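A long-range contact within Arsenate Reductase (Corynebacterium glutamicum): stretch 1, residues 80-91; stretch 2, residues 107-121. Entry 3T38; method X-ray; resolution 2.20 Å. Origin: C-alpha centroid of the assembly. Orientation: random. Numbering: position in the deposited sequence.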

# COMPACT_ATOMS: atom_id res chain seq x y z
N PRO A 80 -14.54 -22.59 2.42
CA PRO A 80 -13.20 -22.32 1.98
C PRO A 80 -12.17 -23.37 2.46
O PRO A 80 -12.26 -23.93 3.56
CB PRO A 80 -12.92 -20.93 2.56
CG PRO A 80 -13.80 -20.85 3.74
CD PRO A 80 -15.04 -21.58 3.38
N VAL A 81 -11.21 -23.66 1.60
CA VAL A 81 -10.05 -24.45 1.98
C VAL A 81 -9.22 -23.58 2.93
O VAL A 81 -9.41 -22.36 2.98
CB VAL A 81 -9.28 -24.86 0.67
CG1 VAL A 81 -10.14 -25.85 -0.18
CG2 VAL A 81 -8.95 -23.63 -0.18
N PRO A 82 -8.31 -24.18 3.71
CA PRO A 82 -7.33 -23.38 4.49
C PRO A 82 -6.63 -22.35 3.65
O PRO A 82 -6.32 -22.60 2.49
CB PRO A 82 -6.31 -24.42 4.96
CG PRO A 82 -7.11 -25.73 4.99
CD PRO A 82 -8.11 -25.63 3.86
N GLN A 83 -6.38 -21.20 4.25
CA GLN A 83 -5.81 -20.03 3.61
C GLN A 83 -4.49 -19.74 4.30
O GLN A 83 -4.44 -19.55 5.51
CB GLN A 83 -6.75 -18.87 3.79
CG GLN A 83 -8.31 -19.20 3.51
CD GLN A 83 -8.68 -18.96 2.04
OE1 GLN A 83 -8.38 -17.90 1.48
NE2 GLN A 83 -9.29 -19.94 1.41
N VAL A 84 -3.39 -19.71 3.55
CA VAL A 84 -2.07 -19.52 4.15
C VAL A 84 -1.38 -18.31 3.53
O VAL A 84 -1.52 -18.07 2.31
CB VAL A 84 -1.24 -20.75 3.91
CG1 VAL A 84 0.17 -20.61 4.47
CG2 VAL A 84 -1.96 -22.01 4.46
N LEU A 85 -0.67 -17.54 4.36
CA LEU A 85 0.01 -16.38 3.92
C LEU A 85 1.50 -16.41 4.36
O LEU A 85 1.79 -16.61 5.54
CB LEU A 85 -0.68 -15.14 4.49
CG LEU A 85 0.14 -13.84 4.26
CD1 LEU A 85 0.13 -13.34 2.82
CD2 LEU A 85 -0.23 -12.72 5.17
N PHE A 86 2.42 -16.18 3.42
CA PHE A 86 3.86 -16.03 3.75
C PHE A 86 4.27 -14.57 3.54
O PHE A 86 3.82 -13.94 2.58
CB PHE A 86 4.76 -16.95 2.89
CG PHE A 86 4.41 -18.41 3.05
CD1 PHE A 86 3.40 -19.00 2.22
CD2 PHE A 86 5.00 -19.18 4.05
CE1 PHE A 86 3.06 -20.37 2.38
CE2 PHE A 86 4.66 -20.57 4.22
CZ PHE A 86 3.69 -21.15 3.41
N ILE A 87 5.14 -14.06 4.42
CA ILE A 87 5.50 -12.65 4.44
C ILE A 87 7.00 -12.57 4.67
O ILE A 87 7.45 -13.17 5.62
CB ILE A 87 4.77 -11.89 5.64
CG1 ILE A 87 3.23 -12.03 5.54
CG2 ILE A 87 5.13 -10.36 5.65
CD1 ILE A 87 2.52 -11.42 6.65
N CYS A 88 7.75 -11.87 3.80
CA CYS A 88 9.23 -11.62 3.97
C CYS A 88 9.43 -10.18 3.52
O CYS A 88 8.44 -9.45 3.36
CB CYS A 88 10.07 -12.59 3.11
SG CYS A 88 9.88 -12.37 1.25
N VAL A 89 10.68 -9.73 3.41
CA VAL A 89 10.87 -8.29 3.19
C VAL A 89 10.43 -7.87 1.78
O VAL A 89 9.53 -7.07 1.65
CB VAL A 89 12.28 -7.78 3.57
CG1 VAL A 89 12.43 -6.29 3.21
CG2 VAL A 89 12.58 -8.03 5.08
N HIS A 90 10.97 -8.50 0.74
CA HIS A 90 10.88 -8.02 -0.63
C HIS A 90 9.88 -8.78 -1.46
O HIS A 90 9.66 -8.39 -2.60
CB HIS A 90 12.22 -8.19 -1.30
CG HIS A 90 13.28 -7.37 -0.66
ND1 HIS A 90 14.39 -7.92 -0.09
CD2 HIS A 90 13.37 -6.02 -0.48
CE1 HIS A 90 15.16 -6.95 0.38
NE2 HIS A 90 14.55 -5.79 0.16
N ASN A 91 9.32 -9.83 -0.89
CA ASN A 91 8.35 -10.67 -1.57
C ASN A 91 8.95 -11.06 -2.94
O ASN A 91 8.24 -11.16 -3.94
CB ASN A 91 6.94 -9.99 -1.70
CG ASN A 91 5.86 -10.98 -2.17
OD1 ASN A 91 4.93 -10.60 -2.90
ND2 ASN A 91 5.98 -12.25 -1.77
N GLY A 107 -1.77 -28.16 -4.03
CA GLY A 107 -2.70 -27.87 -5.13
C GLY A 107 -3.90 -27.07 -4.63
O GLY A 107 -3.74 -26.13 -3.88
N SER A 108 -5.10 -27.46 -5.06
CA SER A 108 -6.40 -26.89 -4.68
C SER A 108 -6.83 -27.03 -3.23
O SER A 108 -7.81 -26.40 -2.82
CB SER A 108 -7.48 -27.68 -5.44
OG SER A 108 -7.57 -27.21 -6.74
N SER A 109 -6.16 -27.91 -2.48
CA SER A 109 -6.44 -28.11 -1.04
C SER A 109 -6.12 -26.92 -0.15
O SER A 109 -6.59 -26.90 0.96
CB SER A 109 -5.70 -29.31 -0.48
OG SER A 109 -5.88 -30.38 -1.34
N VAL A 110 -5.29 -25.96 -0.61
CA VAL A 110 -5.15 -24.71 0.13
C VAL A 110 -5.16 -23.49 -0.83
O VAL A 110 -4.92 -23.64 -2.06
CB VAL A 110 -3.94 -24.72 1.18
CG1 VAL A 110 -3.95 -25.99 2.06
CG2 VAL A 110 -2.66 -24.69 0.53
N GLU A 111 -5.52 -22.32 -0.31
CA GLU A 111 -5.25 -21.08 -0.99
C GLU A 111 -3.99 -20.45 -0.41
O GLU A 111 -3.93 -20.18 0.76
CB GLU A 111 -6.44 -20.12 -0.92
CG GLU A 111 -7.71 -20.78 -1.46
CD GLU A 111 -8.62 -19.79 -2.20
OE1 GLU A 111 -8.10 -19.09 -3.11
OE2 GLU A 111 -9.82 -19.72 -1.85
N VAL A 112 -2.96 -20.22 -1.21
CA VAL A 112 -1.69 -19.73 -0.64
C VAL A 112 -1.45 -18.32 -1.16
O VAL A 112 -1.62 -18.08 -2.34
CB VAL A 112 -0.51 -20.65 -1.00
CG1 VAL A 112 0.74 -20.34 -0.06
CG2 VAL A 112 -0.88 -22.17 -0.85
N ARG A 113 -0.97 -17.40 -0.30
CA ARG A 113 -0.63 -16.04 -0.67
C ARG A 113 0.71 -15.66 -0.18
O ARG A 113 1.22 -16.24 0.81
CB ARG A 113 -1.63 -15.10 -0.07
CG ARG A 113 -3.02 -15.53 -0.41
CD ARG A 113 -4.01 -14.42 -0.15
NE ARG A 113 -5.35 -14.71 -0.71
CZ ARG A 113 -6.30 -15.40 -0.09
NH1 ARG A 113 -6.06 -15.99 1.08
NH2 ARG A 113 -7.51 -15.54 -0.67
N SER A 114 1.32 -14.68 -0.85
CA SER A 114 2.53 -14.06 -0.27
C SER A 114 2.53 -12.52 -0.35
O SER A 114 1.74 -11.94 -1.07
CB SER A 114 3.79 -14.61 -0.96
OG SER A 114 3.77 -14.43 -2.38
N ALA A 115 3.44 -11.86 0.39
CA ALA A 115 3.50 -10.42 0.33
C ALA A 115 4.76 -9.97 0.98
O ALA A 115 5.44 -10.78 1.62
CB ALA A 115 2.20 -9.76 1.00
N GLY A 116 5.07 -8.68 0.79
CA GLY A 116 6.29 -8.09 1.29
C GLY A 116 5.98 -6.83 2.07
O GLY A 116 4.92 -6.21 1.86
N SER A 117 6.85 -6.52 3.03
CA SER A 117 6.83 -5.21 3.66
C SER A 117 7.39 -4.15 2.67
O SER A 117 6.99 -2.99 2.69
CB SER A 117 7.60 -5.22 4.99
OG SER A 117 8.97 -5.51 4.80
N LEU A 118 8.40 -4.53 1.89
CA LEU A 118 9.05 -3.55 1.01
C LEU A 118 9.32 -4.21 -0.37
O LEU A 118 10.47 -4.57 -0.72
CB LEU A 118 10.37 -3.09 1.64
CG LEU A 118 10.40 -2.54 3.08
CD1 LEU A 118 11.93 -2.34 3.62
CD2 LEU A 118 9.56 -1.22 3.29
N PRO A 119 8.25 -4.42 -1.13
CA PRO A 119 8.40 -5.21 -2.36
C PRO A 119 9.52 -4.77 -3.28
O PRO A 119 9.68 -3.61 -3.55
CB PRO A 119 7.05 -5.00 -3.08
CG PRO A 119 6.06 -4.72 -1.94
CD PRO A 119 6.87 -3.91 -0.92
N ALA A 120 10.25 -5.72 -3.84
CA ALA A 120 11.08 -5.45 -4.99
C ALA A 120 10.20 -5.25 -6.23
O ALA A 120 8.96 -5.33 -6.16
CB ALA A 120 12.07 -6.61 -5.21
N SER A 121 10.84 -4.99 -7.36
CA SER A 121 10.12 -4.75 -8.58
C SER A 121 9.79 -6.04 -9.29
O SER A 121 8.84 -6.07 -10.08
CB SER A 121 10.89 -3.81 -9.50
OG SER A 121 12.05 -4.44 -9.93
O HOH W 1 -3.72 -16.29 2.80

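Parallel β-pairing brings together segments distant in sequence, and two stretches of this arsenate reductase illustrate how it works. Strands 83-88 and 111-116 run in the same direction, their axes crossing at -20° and approaching to 4.6 Å. In a parallel pair, the N and O of a bonding residue reach the two residues flanking its register partner: Val84, level with Val112, bonds to Glu111 and Arg113. Val84 N donates to Glu111 O (2.9 Å), while Val84 O accepts from Arg113 N (2.8 Å). Phe86 repeats the pattern: its N donates to Arg113 O at 2.9 Å, and its O receives a weak bond from Ala115 N at 3.0 Å. The ladder then loosens, with Cys88 N to Ala115 O weak at 3.4 Å. Pairing nevertheless continues beyond the strands, where Leu118 N donates to Val89 O (2.8 Å) and Ala120 N to His90 O (3.0 Å).

Paired residues direct their side chains to the same face, and successive pairs alternate between the two faces. On the face of Gln83, Glu111 and Arg113, the amide of Gln83 uses both its ends: OE1 accepts from Arg113 NH1 at 3.0 Å, and NE2 makes a weak bond to Glu111 OE2 at 3.3 Å. A second bond from NE2 to Val81 O (2.9 Å) helps fix the amide's orientation. A water accepts from Arg113 NH1 (2.9 Å) and donates weakly to Val84 O (2.9 Å), linking side chain to backbone.

The face of Val84, Phe86 and Val112 is apolar there; Phe86 CE1 meets Val112 CG1 at 3.4 Å, at the ring edge. Farther along, Asn91 ND2 donates to Ser114 OG (3.2 Å). Glycine suits position 116, two residues beyond Ser114 on the same strand: an ideal CB on Gly116 would lie 2.8 Å from Val89 O and 2.9 Å from Asn91 CB, both clashes.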